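Local coordinates for Maltose/maltodextrin transport permease homologue (Bdellovibrio bacteriovorus HD100, PDB 6FFL), which binds maltotriose through this MalE domain, which is fused to the membrane subunit MalF and probably delivers maltodextrins to an ABC transporter, at residues Q91-A97 / S312-R317; Y106-V112 / G268-S273; L193-Q198 / P368-A372; E176-K180 / V347-W351. All coordinates share one frame; numbering follows the deposited sequence.

Contact 1. Residues Q91-A97 / S312-R317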
# COMPACT_ATOMS: atom_id res chain seq x y z
N GLN A 91 7.82 -19.75 -9.86
CA GLN A 91 9.05 -19.26 -10.48
C GLN A 91 8.78 -18.33 -11.66
O GLN A 91 9.71 -17.67 -12.13
CB GLN A 91 9.93 -20.43 -10.93
CG GLN A 91 9.21 -21.51 -11.71
CD GLN A 91 10.14 -22.55 -12.34
OE1 GLN A 91 10.60 -22.40 -13.47
NE2 GLN A 91 10.40 -23.63 -11.60
N ASN A 92 7.54 -18.26 -12.14
CA ASN A 92 7.20 -17.39 -13.26
C ASN A 92 6.88 -15.97 -12.83
O ASN A 92 6.60 -15.12 -13.69
CB ASN A 92 6.00 -17.96 -14.04
CG ASN A 92 6.29 -19.30 -14.68
OD1 ASN A 92 5.40 -20.14 -14.80
ND2 ASN A 92 7.55 -19.51 -15.08
N PHE A 93 6.91 -15.70 -11.52
CA PHE A 93 6.55 -14.40 -10.98
C PHE A 93 7.70 -13.82 -10.17
O PHE A 93 8.49 -14.55 -9.57
CB PHE A 93 5.28 -14.51 -10.09
CG PHE A 93 4.10 -15.11 -10.82
CD1 PHE A 93 3.19 -14.30 -11.47
CD2 PHE A 93 3.92 -16.48 -10.87
CE1 PHE A 93 2.10 -14.85 -12.15
CE2 PHE A 93 2.84 -17.03 -11.54
CZ PHE A 93 1.93 -16.22 -12.18
N ASP A 94 7.80 -12.49 -10.19
CA ASP A 94 8.63 -11.75 -9.25
C ASP A 94 8.40 -12.28 -7.84
O ASP A 94 7.25 -12.36 -7.39
CB ASP A 94 8.24 -10.27 -9.32
CG ASP A 94 9.20 -9.35 -8.57
OD1 ASP A 94 9.80 -9.75 -7.55
OD2 ASP A 94 9.34 -8.19 -9.00
N PRO A 95 9.45 -12.67 -7.10
CA PRO A 95 9.24 -13.16 -5.72
C PRO A 95 8.53 -12.17 -4.82
O PRO A 95 7.89 -12.59 -3.85
CB PRO A 95 10.66 -13.44 -5.23
CG PRO A 95 11.45 -13.68 -6.49
CD PRO A 95 10.86 -12.74 -7.50
N LEU A 96 8.61 -10.86 -5.10
CA LEU A 96 7.87 -9.89 -4.30
C LEU A 96 6.37 -10.08 -4.39
O LEU A 96 5.63 -9.66 -3.49
CB LEU A 96 8.22 -8.46 -4.75
CG LEU A 96 9.59 -7.94 -4.30
CD1 LEU A 96 9.92 -6.67 -5.07
CD2 LEU A 96 9.60 -7.69 -2.79
N ALA A 97 5.89 -10.72 -5.46
CA ALA A 97 4.47 -10.98 -5.61
C ALA A 97 4.03 -12.26 -4.93
O ALA A 97 2.83 -12.55 -4.90
CB ALA A 97 4.10 -11.07 -7.09
N SER A 312 3.29 -8.78 -12.08
CA SER A 312 4.11 -9.70 -11.31
C SER A 312 4.71 -10.80 -12.19
O SER A 312 5.77 -11.34 -11.86
CB SER A 312 3.27 -10.33 -10.20
OG SER A 312 2.15 -10.99 -10.75
N ASN A 313 4.04 -11.16 -13.29
CA ASN A 313 4.56 -12.20 -14.16
C ASN A 313 5.75 -11.65 -14.96
O ASN A 313 5.66 -10.57 -15.55
CB ASN A 313 3.46 -12.70 -15.10
CG ASN A 313 3.96 -13.76 -16.05
OD1 ASN A 313 4.65 -13.46 -17.02
ND2 ASN A 313 3.61 -15.02 -15.77
N LEU A 314 6.86 -12.38 -14.95
CA LEU A 314 8.10 -11.85 -15.51
C LEU A 314 8.02 -11.71 -17.02
O LEU A 314 8.45 -10.69 -17.57
CB LEU A 314 9.29 -12.75 -15.11
CG LEU A 314 9.52 -12.84 -13.58
CD1 LEU A 314 10.64 -13.81 -13.23
CD2 LEU A 314 9.79 -11.45 -12.97
N GLN A 315 7.47 -12.72 -17.72
CA GLN A 315 7.36 -12.60 -19.17
C GLN A 315 6.38 -11.51 -19.59
O GLN A 315 6.54 -10.90 -20.65
CB GLN A 315 6.96 -13.94 -19.80
CG GLN A 315 7.08 -13.98 -21.35
CD GLN A 315 8.47 -13.63 -21.88
OE1 GLN A 315 9.48 -13.85 -21.21
NE2 GLN A 315 8.53 -13.09 -23.10
N ALA A 316 5.35 -11.25 -18.78
CA ALA A 316 4.38 -10.20 -19.12
C ALA A 316 5.04 -8.83 -19.20
O ALA A 316 4.54 -7.94 -19.90
CB ALA A 316 3.24 -10.17 -18.10
N ARG A 317 6.16 -8.64 -18.49
CA ARG A 317 6.87 -7.37 -18.50
C ARG A 317 7.54 -7.08 -19.84
O ARG A 317 8.02 -5.96 -20.04
CB ARG A 317 7.90 -7.34 -17.39
CG ARG A 317 7.30 -7.44 -15.99
CD ARG A 317 8.36 -7.46 -14.92
NE ARG A 317 7.76 -7.49 -13.58
CZ ARG A 317 8.45 -7.58 -12.45
NH1 ARG A 317 9.77 -7.66 -12.48
NH2 ARG A 317 7.80 -7.59 -11.29
O HOH W 1 7.11 -15.50 -16.44

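Contact 2. Residues Y106-V112 / G268-S273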
# COMPACT_ATOMS: atom_id res chain seq x y z
N TYR A 106 1.35 -18.33 0.62
CA TYR A 106 -0.07 -18.17 0.93
C TYR A 106 -0.77 -17.15 0.04
O TYR A 106 -1.99 -17.01 0.13
CB TYR A 106 -0.25 -17.77 2.41
CG TYR A 106 0.09 -18.90 3.37
CD1 TYR A 106 -0.82 -19.92 3.63
CD2 TYR A 106 1.31 -18.94 4.03
CE1 TYR A 106 -0.52 -20.96 4.52
CE2 TYR A 106 1.63 -19.97 4.91
CZ TYR A 106 0.71 -20.96 5.15
OH TYR A 106 1.04 -21.97 6.02
N MET A 107 -0.03 -16.45 -0.83
CA MET A 107 -0.60 -15.36 -1.61
C MET A 107 0.09 -15.30 -2.96
O MET A 107 1.30 -15.53 -3.05
CB MET A 107 -0.43 -14.02 -0.87
CG MET A 107 -0.73 -12.82 -1.72
SD MET A 107 -0.51 -11.24 -0.87
CE MET A 107 -1.87 -11.28 0.31
N ILE A 108 -0.66 -14.98 -4.02
CA ILE A 108 -0.05 -14.63 -5.30
C ILE A 108 -0.64 -13.31 -5.77
O ILE A 108 -1.86 -13.18 -5.92
CB ILE A 108 -0.23 -15.73 -6.37
CG1 ILE A 108 0.27 -15.20 -7.71
CG2 ILE A 108 -1.68 -16.19 -6.48
CD1 ILE A 108 1.78 -15.12 -7.78
N GLY A 109 0.24 -12.33 -6.00
CA GLY A 109 -0.19 -11.03 -6.47
C GLY A 109 -0.15 -10.90 -7.98
O GLY A 109 0.59 -11.61 -8.66
N ASP A 110 -0.98 -9.98 -8.48
CA ASP A 110 -1.06 -9.73 -9.91
C ASP A 110 -0.16 -8.59 -10.36
O ASP A 110 -0.01 -8.37 -11.57
CB ASP A 110 -2.52 -9.44 -10.31
CG ASP A 110 -3.19 -8.37 -9.45
OD1 ASP A 110 -2.72 -8.08 -8.33
OD2 ASP A 110 -4.22 -7.81 -9.91
N ALA A 111 0.46 -7.88 -9.42
CA ALA A 111 1.35 -6.78 -9.76
C ALA A 111 2.43 -6.70 -8.69
O ALA A 111 2.39 -7.41 -7.68
CB ALA A 111 0.59 -5.45 -9.87
N VAL A 112 3.41 -5.85 -8.91
CA VAL A 112 4.44 -5.58 -7.92
C VAL A 112 4.53 -4.08 -7.73
O VAL A 112 4.47 -3.32 -8.71
CB VAL A 112 5.80 -6.19 -8.34
CG1 VAL A 112 6.94 -5.68 -7.47
CG2 VAL A 112 5.73 -7.73 -8.26
N GLY A 268 6.15 -4.26 -2.28
CA GLY A 268 5.58 -5.59 -2.16
C GLY A 268 4.51 -5.87 -3.18
O GLY A 268 4.69 -5.60 -4.36
N THR A 269 3.38 -6.41 -2.73
CA THR A 269 2.31 -6.75 -3.65
C THR A 269 0.98 -6.66 -2.91
O THR A 269 0.92 -6.50 -1.69
CB THR A 269 2.51 -8.16 -4.24
OG1 THR A 269 1.65 -8.34 -5.38
CG2 THR A 269 2.20 -9.26 -3.21
N LYS A 270 -0.09 -6.75 -3.69
CA LYS A 270 -1.41 -7.11 -3.18
C LYS A 270 -1.84 -8.34 -3.97
O LYS A 270 -1.66 -8.38 -5.19
CB LYS A 270 -2.40 -5.95 -3.32
CG LYS A 270 -1.99 -4.68 -2.53
CD LYS A 270 -2.87 -3.49 -2.87
CE LYS A 270 -2.54 -2.92 -4.26
NZ LYS A 270 -1.13 -2.40 -4.35
N GLY A 271 -2.34 -9.36 -3.28
CA GLY A 271 -2.57 -10.60 -3.99
C GLY A 271 -3.67 -11.43 -3.38
O GLY A 271 -4.27 -11.07 -2.36
N TYR A 272 -3.91 -12.58 -4.02
CA TYR A 272 -5.03 -13.47 -3.72
C TYR A 272 -4.61 -14.60 -2.78
O TYR A 272 -3.52 -15.17 -2.92
CB TYR A 272 -5.60 -14.06 -5.01
CG TYR A 272 -6.12 -13.01 -5.99
CD1 TYR A 272 -7.44 -12.56 -5.90
CD2 TYR A 272 -5.31 -12.50 -7.00
CE1 TYR A 272 -7.93 -11.62 -6.78
CE2 TYR A 272 -5.80 -11.55 -7.89
CZ TYR A 272 -7.11 -11.11 -7.77
OH TYR A 272 -7.61 -10.17 -8.64
N SER A 273 -5.49 -14.91 -1.83
CA SER A 273 -5.38 -16.09 -1.00
C SER A 273 -6.68 -16.88 -1.08
O SER A 273 -7.73 -16.30 -1.33
CB SER A 273 -5.10 -15.74 0.48
OG SER A 273 -3.89 -15.00 0.63
O HOH W 2 -6.18 -9.54 -10.71

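Contact 3. Residues L193-Q198 / P368-A372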
# COMPACT_ATOMS: atom_id res chain seq x y z
N LEU A 193 12.29 6.81 15.17
CA LEU A 193 10.84 7.01 15.22
C LEU A 193 10.48 8.35 15.85
O LEU A 193 9.58 9.04 15.37
CB LEU A 193 10.16 5.85 15.96
CG LEU A 193 8.63 5.95 15.96
CD1 LEU A 193 8.05 5.94 14.52
CD2 LEU A 193 8.01 4.84 16.82
N LYS A 194 11.16 8.73 16.94
CA LYS A 194 10.92 10.05 17.52
C LYS A 194 11.13 11.14 16.48
O LYS A 194 10.30 12.05 16.35
CB LYS A 194 11.83 10.27 18.73
CG LYS A 194 11.69 11.65 19.37
CD LYS A 194 12.85 11.92 20.31
CE LYS A 194 14.17 11.91 19.56
NZ LYS A 194 14.69 13.29 19.32
N ASP A 195 12.22 11.04 15.71
CA ASP A 195 12.54 12.06 14.72
C ASP A 195 11.50 12.08 13.60
O ASP A 195 11.17 13.15 13.06
CB ASP A 195 13.93 11.82 14.13
CG ASP A 195 15.06 12.25 15.07
OD1 ASP A 195 14.80 12.91 16.10
OD2 ASP A 195 16.23 11.92 14.77
N THR A 196 10.98 10.91 13.23
CA THR A 196 9.91 10.83 12.23
C THR A 196 8.65 11.53 12.73
O THR A 196 8.03 12.32 12.00
CB THR A 196 9.60 9.36 11.91
OG1 THR A 196 10.76 8.75 11.31
CG2 THR A 196 8.44 9.26 10.94
N PHE A 197 8.24 11.21 13.96
CA PHE A 197 7.13 11.92 14.58
C PHE A 197 7.36 13.43 14.55
O PHE A 197 6.44 14.19 14.24
CB PHE A 197 6.96 11.47 16.04
CG PHE A 197 6.38 10.09 16.19
CD1 PHE A 197 5.82 9.42 15.11
CD2 PHE A 197 6.42 9.45 17.42
CE1 PHE A 197 5.27 8.15 15.27
CE2 PHE A 197 5.89 8.17 17.59
CZ PHE A 197 5.32 7.52 16.50
N GLN A 198 8.57 13.87 14.89
CA GLN A 198 8.81 15.31 14.97
C GLN A 198 8.86 15.94 13.59
O GLN A 198 8.44 17.10 13.43
CB GLN A 198 10.09 15.60 15.75
CG GLN A 198 10.13 14.93 17.12
CD GLN A 198 11.34 15.32 17.97
OE1 GLN A 198 11.19 15.83 19.08
NE2 GLN A 198 12.54 15.07 17.45
N PRO A 368 6.54 13.22 21.34
CA PRO A 368 7.10 12.19 20.44
C PRO A 368 7.97 11.13 21.10
O PRO A 368 7.83 9.94 20.79
CB PRO A 368 7.90 13.03 19.43
CG PRO A 368 7.16 14.33 19.37
CD PRO A 368 6.66 14.58 20.79
N GLN A 369 8.87 11.52 22.01
CA GLN A 369 9.72 10.51 22.65
C GLN A 369 8.89 9.51 23.46
O GLN A 369 9.10 8.29 23.36
CB GLN A 369 10.77 11.17 23.54
CG GLN A 369 11.74 10.16 24.14
CD GLN A 369 12.89 10.83 24.86
OE1 GLN A 369 13.65 11.60 24.27
NE2 GLN A 369 13.03 10.54 26.15
N ALA A 370 7.95 10.01 24.26
CA ALA A 370 7.09 9.13 25.04
C ALA A 370 6.28 8.21 24.13
O ALA A 370 6.07 7.03 24.44
CB ALA A 370 6.16 9.96 25.93
N ALA A 371 5.84 8.73 22.98
CA ALA A 371 5.05 7.91 22.06
C ALA A 371 5.87 6.78 21.45
O ALA A 371 5.36 5.67 21.27
CB ALA A 371 4.47 8.79 20.96
N ALA A 372 7.14 7.04 21.11
CA ALA A 372 7.99 5.96 20.61
C ALA A 372 8.21 4.90 21.68
O ALA A 372 8.18 3.70 21.39
CB ALA A 372 9.33 6.53 20.14

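Contact 4. Residues E176-K180 / V347-W351. With GLC (alpha-D-glucopyranose), chain B.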
# COMPACT_ATOMS: atom_id res chain seq x y z
N GLU A 176 17.24 3.75 12.56
CA GLU A 176 16.99 2.32 12.53
C GLU A 176 15.66 2.00 11.84
O GLU A 176 14.68 2.75 11.95
CB GLU A 176 16.98 1.76 13.95
CG GLU A 176 18.30 1.88 14.69
CD GLU A 176 18.12 1.93 16.19
OE1 GLU A 176 17.94 3.05 16.74
OE2 GLU A 176 18.15 0.85 16.82
N ALA A 177 15.62 0.85 11.16
CA ALA A 177 14.37 0.29 10.65
C ALA A 177 13.42 -0.00 11.81
O ALA A 177 13.83 -0.15 12.96
CB ALA A 177 14.64 -0.99 9.86
N PHE A 178 12.12 -0.10 11.50
CA PHE A 178 11.15 -0.30 12.57
C PHE A 178 11.00 -1.76 12.98
O PHE A 178 10.32 -2.04 13.97
CB PHE A 178 9.77 0.28 12.20
CG PHE A 178 9.09 -0.39 11.02
CD1 PHE A 178 8.37 -1.56 11.18
CD2 PHE A 178 9.11 0.21 9.76
CE1 PHE A 178 7.72 -2.16 10.11
CE2 PHE A 178 8.45 -0.39 8.68
CZ PHE A 178 7.76 -1.58 8.86
N LEU A 179 11.62 -2.68 12.26
CA LEU A 179 11.66 -4.09 12.61
C LEU A 179 13.12 -4.51 12.62
O LEU A 179 13.87 -4.14 11.72
CB LEU A 179 10.85 -4.91 11.59
CG LEU A 179 10.20 -6.25 11.88
CD1 LEU A 179 9.31 -6.19 13.12
CD2 LEU A 179 9.40 -6.66 10.65
N LYS A 180 13.52 -5.28 13.63
CA LYS A 180 14.90 -5.74 13.67
C LYS A 180 15.16 -6.76 12.56
O LYS A 180 14.25 -7.17 11.84
CB LYS A 180 15.22 -6.35 15.04
CG LYS A 180 15.36 -5.32 16.14
CD LYS A 180 15.71 -6.00 17.45
CE LYS A 180 16.11 -4.98 18.50
NZ LYS A 180 16.56 -5.63 19.77
N VAL A 347 4.29 -7.91 12.47
CA VAL A 347 4.17 -6.61 11.81
C VAL A 347 2.81 -5.99 12.09
O VAL A 347 2.68 -4.76 12.18
CB VAL A 347 4.42 -6.76 10.29
CG1 VAL A 347 4.18 -5.44 9.57
CG2 VAL A 347 5.82 -7.24 10.05
N ARG A 348 1.78 -6.83 12.24
CA ARG A 348 0.45 -6.34 12.57
C ARG A 348 0.45 -5.58 13.89
O ARG A 348 -0.16 -4.51 14.00
CB ARG A 348 -0.52 -7.53 12.62
CG ARG A 348 -1.90 -7.20 13.11
CD ARG A 348 -2.72 -6.60 11.99
NE ARG A 348 -2.78 -5.14 12.05
CZ ARG A 348 -2.53 -4.35 11.01
NH1 ARG A 348 -2.17 -4.86 9.85
NH2 ARG A 348 -2.65 -3.04 11.15
N ALA A 349 1.13 -6.13 14.90
CA ALA A 349 1.24 -5.43 16.18
C ALA A 349 1.98 -4.11 16.02
O ALA A 349 1.63 -3.12 16.68
CB ALA A 349 1.97 -6.32 17.19
N VAL A 350 3.00 -4.08 15.17
CA VAL A 350 3.74 -2.84 14.94
C VAL A 350 2.84 -1.78 14.32
O VAL A 350 2.80 -0.64 14.78
CB VAL A 350 4.99 -3.09 14.07
CG1 VAL A 350 5.61 -1.76 13.65
CG2 VAL A 350 6.02 -3.93 14.83
N TRP A 351 2.10 -2.15 13.27
CA TRP A 351 1.20 -1.17 12.64
C TRP A 351 0.18 -0.65 13.64
O TRP A 351 -0.11 0.55 13.69
CB TRP A 351 0.47 -1.79 11.46
CG TRP A 351 1.27 -2.12 10.25
CD1 TRP A 351 1.21 -3.29 9.54
CD2 TRP A 351 2.21 -1.28 9.56
NE1 TRP A 351 2.07 -3.23 8.46
CE2 TRP A 351 2.69 -2.01 8.45
CE3 TRP A 351 2.70 0.02 9.77
CZ2 TRP A 351 3.64 -1.50 7.56
CZ3 TRP A 351 3.64 0.53 8.88
CH2 TRP A 351 4.09 -0.23 7.79
C1 GLC B . -0.46 -1.05 4.95
C2 GLC B . -0.54 -2.51 5.40
C3 GLC B . -1.64 -2.66 6.45
C4 GLC B . -1.38 -1.72 7.61
C5 GLC B . -1.26 -0.27 7.10
C6 GLC B . -0.79 0.64 8.23
O2 GLC B . -0.78 -3.38 4.27
O3 GLC B . -1.67 -4.02 6.95
O4 GLC B . -2.47 -1.81 8.55
O5 GLC B . -0.25 -0.22 6.09
O6 GLC B . -0.91 2.04 7.87

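Contact 1. Residues Q91-A97 / S312-R317
Asp-94 and Arg-317 meet in a salt bridge where two loops of the solute-binding domain run past each other. Arg-317 NH2 gives a bond of 2.8 Å to Asp-94 OD2. It reaches the lone pair of OD2 that faces away from the other carboxylate oxygen, and the acceptor lies in the guanidinium plane. The arginine chain is extended from CG to NE, which carries its tip across to the aspartate. Leu-314 CD2 sits over one face of the guanidinium, near its rim. The other oxygen, Asp-94 OD1, accepts from Leu-96 N at 2.9 Å and closes an Asx turn.

The tight part lies deeper. Asp-94 N donates to Ser-312 O at 2.9 Å, and Leu-314 N donates to Asn-92 O at 3.0 Å in a nearly straight bond (173°). These two bonds bridge the backbones at Phe-93 and Asn-313. Ala-97 CB presses on Ser-312 CB at 3.3 Å, closer than usual for two carbons. Ser-312 OG lies at the edge of the Phe-93 ring and bonds to Gly-109 O.

The outer side is looser. There a water donates to Asn-92 O (2.8 Å) and accepts from Gln-315 N, near the exposed Leu-314. Strand 111-112 lies against the Asp-94 and Arg-317 side chains through Val-112, while helix 297-307 packs on Phe-93 and Asn-313.

Contact 2. Residues Y106-V112 / G268-S273
An antiparallel strand pair in the mixed sheet of the periplasmic-binding-protein fold joins 104-109 to 266-274. Ile-108 and Tyr-272 form its hydrogen-bonded pair. Tyr-272 N donates to Ile-108 O at 2.9 Å, and Ile-108 N returns a bond to Tyr-272 O at 3.1 Å. Both of their side chains lie on one face of the sheet, where helix 281-294 covers them through Leu-291.

Gly-109 and Gly-271 follow. The two glycine backbones come close, with Gly-109 CA and Gly-271 CA just 3.5 Å apart. Met-107 lies over Gly-271: its CG is anti to the backbone N (chi1 168°), and Met-107 SD comes to 3.6 Å from Gly-271 N.

Hydroxyls continue the pairing at both ends. Ser-273 OG donates to Tyr-106 O at 2.8 Å. At the other end the strands part, and Thr-269 spans the gap with its side chain.

Asp-110 OD1 is hydrogen-bonded to Tyr-63 OH, and Asp-110 OD2 takes a bond from a water at 2.7 Å. That water accepts from Tyr-272 OH at 2.6 Å and lies in the plane of the tyrosine ring. Lys-270, a residue of the sugar pocket, turns away from this pairing, and Lys-270 NZ is hydrogen-bonded to Asn-114 OD1. Thr-269 OG1 donates to Ala-111 O at 2.6 Å, nearly in line with the C=O bond.

Contact 3. Residues L193-Q198 / P368-A372
Phe-197 and Pro-368 meet where two helices of the solute-binding domain pack together. Helix 191-205 crosses the first turn of helix 368-384, the last helix of the chain. The short segments approach to 8.5 Å between axes, with their directions 132° apart. No hydrogen bond joins them.

Apolar contacts carry most of the interface. Phe-197 CB touches Pro-368 CB at 3.8 Å. Phe-197 CG stands beside the backbone N (chi1 -73°), and this swings the ring toward the second helix. Phe-197 CE2 then meets Ala-371 CB at 3.7 Å. Leu-193 CD2 packs on Ala-372 CB at 4.0 Å. The small alanines let the larger side chains come close to the helix backbone.

The aliphatic parts of polar residues make a second group. Gln-198 CG lies on Pro-368 CB at 3.7 Å, with the glutamine chain crossing the proline ring at about a right angle. Lys-194 and Gln-369 run side by side in the same direction, with Lys-194 CD 3.9 Å from Gln-369 CB. The lysine then bends back, and NZ forms a salt bridge with Asp-195 OD1 of its own helix.

Aromatic and carbonyl contacts complete the set. The Phe-197 ring stacks with Tyr-358 of helix 346-362, and Leu-193 O sits over one face of the Phe-197 ring, near the rim. At the ring edge, Pro-368 O lies in the plane, 3.7 Å from Phe-197 CD2.

Contact 4. Residues E176-K180 / V347-W351
Oxygen O4 of the bound glucose unit is gripped by both terminal nitrogens of Arg-348. Arg-348 NH2 donates to the glucose O4 at 2.9 Å, and NH1 adds a weak bond to the same atom. Arg-348 NH1 also donates to the glucose O3 at 3.1 Å. The arginine chain bends at chi2 and chi3, which turns the edge of the guanidinium to the sugar. Asp-352, from the same helix, forms a salt bridge with Arg-348 NH2 and would restrain the guanidinium.

Trp-351 lies beside the same sugar. One indole face meets it, with Trp-351 CD1 3.6 Å from the glucose C4 and the sugar C6 over the ring near its rim.

Residues 176-180 back this helix turn with apolar side chains alone. Phe-178 CZ reaches Trp-351 CH2 at 4.1 Å. The two rings are oblique, with planes 47° apart. Phe-178 CG stands between the backbone N and the carbonyl carbon (chi1 64°), and the ring is carried to the helix, where Phe-178 CD1 meets Val-350 CG1 at 3.7 Å. Next to it, Leu-179 CD2 touches Val-347 CG2 at 3.7 Å, the two side chains crossing at about a right angle. Phe-178 is thus a second-shell residue behind the tryptophan. An aromatic face on the sugar ring, with charged side chains bonding its hydroxyls, is characteristic of maltodextrin-binding proteins.

Overall arrangement
Along the chain the first segments come in the order contact 1, contact 2, contact 4, contact 3, and the second segments in the order 2, 1, 4, 3. Contacts 1 and 2 adjoin, with centres 10 Å apart, and meet at Gly-109. Contacts 3 and 4 have centres 14 Å apart; their second segments lie on the consecutive helices 346-362 (contact 4) and 368-384 (contact 3). Contacts 1 and 3 are 38 Å apart between centres, on opposite sides of the chain's centre. Contacts 2 and 4 each supply residues of the sugar pocket, Lys-270 and the pair Arg-348 and Trp-351, so the sugar is met both by the sheet and by helix 346-362.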